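Local coordinates for putative esterase (Bacteroides intestinalis DSM 17393, PDB 5VOL) that is a carbohydrate esterase family 1 enzyme with ferulic acid esterase activity, an arabinoxylan esterase that binds calcium, at the interface of chains A and B. Sequence-based numbering; all coordinates share one arbitrary frame. Chains: chain A/B, Putative esterase.

The interface of chains A and B. Residues chain A 221-222, 226-227, 230, 247; chain B 230, 233-234, 237, 245.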
loop_
_atom_site.group_PDB
_atom_site.type_symbol
_atom_site.label_atom_id
_atom_site.label_comp_id
_atom_site.label_asym_id
_atom_site.label_seq_id
_atom_site.Cartn_x
_atom_site.Cartn_y
_atom_site.Cartn_z
ATOM N N ASP A 221 -2.249 -8.822 13.667
ATOM C CA ASP A 221 -2.867 -8.428 14.933
ATOM C C ASP A 221 -3.775 -9.535 15.525
ATOM O O ASP A 221 -4.027 -9.566 16.734
ATOM C CB ASP A 221 -3.644 -7.099 14.797
ATOM C CG ASP A 221 -4.883 -7.185 13.903
ATOM O OD1 ASP A 221 -4.987 -8.060 13.011
ATOM O OD2 ASP A 221 -5.758 -6.304 14.075
ATOM N N ASP A 222 -4.223 -10.469 14.697
ATOM C CA ASP A 222 -5.089 -11.532 15.222
ATOM C C ASP A 222 -4.359 -12.858 15.426
ATOM O O ASP A 222 -5.003 -13.894 15.576
ATOM C CB ASP A 222 -6.286 -11.730 14.296
ATOM C CG ASP A 222 -7.103 -10.450 14.123
ATOM O OD1 ASP A 222 -7.384 -9.790 15.138
ATOM O OD2 ASP A 222 -7.442 -10.091 12.973
ATOM N N LEU A 226 1.305 -13.322 18.378
ATOM C CA LEU A 226 1.626 -11.884 18.413
ATOM C C LEU A 226 2.359 -11.493 19.690
ATOM O O LEU A 226 3.400 -10.830 19.625
ATOM C CB LEU A 226 0.373 -11.034 18.268
ATOM C CG LEU A 226 0.642 -9.522 18.373
ATOM C CD1 LEU A 226 1.515 -9.052 17.191
ATOM C CD2 LEU A 226 -0.644 -8.727 18.423
ATOM N N ASP A 227 1.866 -11.953 20.846
ATOM C CA ASP A 227 2.497 -11.587 22.116
ATOM C C ASP A 227 3.972 -11.993 22.227
ATOM O O ASP A 227 4.780 -11.215 22.746
ATOM C CB ASP A 227 1.721 -12.167 23.294
ATOM C CG ASP A 227 0.406 -11.450 23.532
ATOM O OD1 ASP A 227 0.059 -10.503 22.765
ATOM O OD2 ASP A 227 -0.290 -11.849 24.485
ATOM N N ILE A 230 5.965 -9.660 19.961
ATOM C CA ILE A 230 6.080 -8.395 20.668
ATOM C C ILE A 230 7.211 -8.450 21.698
ATOM O O ILE A 230 8.011 -7.515 21.810
ATOM C CB ILE A 230 4.747 -8.024 21.364
ATOM C CG1 ILE A 230 3.743 -7.539 20.316
ATOM C CG2 ILE A 230 4.971 -6.963 22.433
ATOM C CD1 ILE A 230 2.346 -7.314 20.857
ATOM N N VAL A 247 2.999 -4.978 12.458
ATOM C CA VAL A 247 1.794 -5.720 12.797
ATOM C C VAL A 247 0.744 -5.312 11.786
ATOM O O VAL A 247 0.238 -4.178 11.806
ATOM C CB VAL A 247 1.308 -5.446 14.235
ATOM C CG1 VAL A 247 -0.017 -6.178 14.508
ATOM C CG2 VAL A 247 2.379 -5.872 15.243
ATOM N N ILE B 230 0.396 -1.278 22.898
ATOM C CA ILE B 230 0.394 -2.737 22.960
ATOM C C ILE B 230 -0.407 -3.202 24.182
ATOM O O ILE B 230 -1.256 -4.083 24.079
ATOM C CB ILE B 230 1.830 -3.287 23.005
ATOM C CG1 ILE B 230 2.457 -3.226 21.606
ATOM C CG2 ILE B 230 1.859 -4.734 23.515
ATOM C CD1 ILE B 230 3.975 -3.391 21.590
ATOM N N TYR B 233 -4.060 -2.742 23.454
ATOM C CA TYR B 233 -4.582 -3.741 22.533
ATOM C C TYR B 233 -4.701 -5.113 23.223
ATOM O O TYR B 233 -5.714 -5.804 23.088
ATOM C CB TYR B 233 -3.699 -3.855 21.284
ATOM C CG TYR B 233 -4.224 -4.916 20.351
ATOM C CD1 TYR B 233 -5.509 -4.817 19.822
ATOM C CD2 TYR B 233 -3.473 -6.036 20.043
ATOM C CE1 TYR B 233 -6.018 -5.787 18.977
ATOM C CE2 TYR B 233 -3.981 -7.029 19.202
ATOM C CZ TYR B 233 -5.247 -6.891 18.667
ATOM O OH TYR B 233 -5.750 -7.865 17.829
ATOM N N GLN B 234 -3.674 -5.495 23.970
ATOM C CA GLN B 234 -3.701 -6.777 24.682
ATOM C C GLN B 234 -4.856 -6.849 25.697
ATOM O O GLN B 234 -5.530 -7.865 25.792
ATOM C CB GLN B 234 -2.358 -7.027 25.361
ATOM C CG GLN B 234 -1.250 -7.391 24.357
ATOM C CD GLN B 234 0.122 -7.466 24.990
ATOM O OE1 GLN B 234 0.402 -6.779 25.973
ATOM N NE2 GLN B 234 0.987 -8.312 24.436
ATOM N N ARG B 237 -8.108 -7.211 23.550
ATOM C CA ARG B 237 -8.170 -8.535 22.941
ATOM C C ARG B 237 -8.486 -9.567 24.016
ATOM O O ARG B 237 -9.317 -10.457 23.809
ATOM C CB ARG B 237 -6.854 -8.876 22.222
ATOM C CG ARG B 237 -6.899 -10.162 21.383
ATOM C CD ARG B 237 -5.492 -10.763 21.218
ATOM N NE ARG B 237 -4.786 -10.856 22.501
ATOM C CZ ARG B 237 -3.460 -10.861 22.625
ATOM N NH1 ARG B 237 -2.692 -10.792 21.545
ATOM N NH2 ARG B 237 -2.897 -10.937 23.824
ATOM N N PHE B 245 -5.521 -3.496 15.259
ATOM C CA PHE B 245 -4.226 -2.999 15.723
ATOM C C PHE B 245 -3.265 -3.026 14.543
ATOM O O PHE B 245 -3.180 -4.041 13.848
ATOM C CB PHE B 245 -3.708 -3.860 16.891
ATOM C CG PHE B 245 -2.408 -3.367 17.525
ATOM C CD1 PHE B 245 -2.188 -2.014 17.771
ATOM C CD2 PHE B 245 -1.435 -4.275 17.916
ATOM C CE1 PHE B 245 -0.992 -1.572 18.372
ATOM C CE2 PHE B 245 -0.237 -3.850 18.517
ATOM C CZ PHE B 245 -0.020 -2.493 18.746
HETATM O O HOH W 1 -3.343 -11.422 18.739
HETATM O O HOH W 2 3.622 -9.316 24.867
#
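B:Arg237 meets A:Asp227 tip to tip and holds it end-on with two nitrogens. B:Arg237 NH2 forms the salt bridge to A:Asp227 OD2, 2.8 Å away on the syn side. B:Arg237 NH1 donates to A:Asp227 OD1 at 3.0 Å. The guanidinium and carboxylate planes are turned 47° apart. B:Gln234 NE2 gives A:Asp227 OD1 a second hydrogen bond of 2.9 Å, coming in almost perpendicular to the carboxylate, on the face opposite NH1. OD1 is thus gripped from both faces and OD2 by the salt bridge, which should leave the carboxylate little freedom to turn. Beside it the two copies of Ile230 touch tip to tip, A:Ile230 CD1 lying 3.7 Å from B:Ile230 CG2.

Farther along, the phenol hydroxyl OH of B:Tyr233 donates to the backbone O of A:Asp221 at 2.7 Å, from above the carbonyl plane. With CG anti to its backbone N (chi1 178°), the tyrosine reaches across while CE2 rests against CD2 of A:Leu226. Water 1 joins that same carbonyl to B:Arg237 NH1, tying the two polar clusters together. A:Asp221 OD2 takes the backbone N of B:Phe245 at 3.1 Å on its anti side, so a calcium-binding aspartate also serves the contact. Behind, B:Phe245 CB sits over the centre of the B:Tyr233 ring, 3.5 Å above its plane, and probably helps to fix its tilt.

Whether this pairing persists in solution the structure alone does not show; in the model, helix 226-238 of each chain faces its counterpart across the two-fold, flanked by the calcium-site loop and strand 244-246.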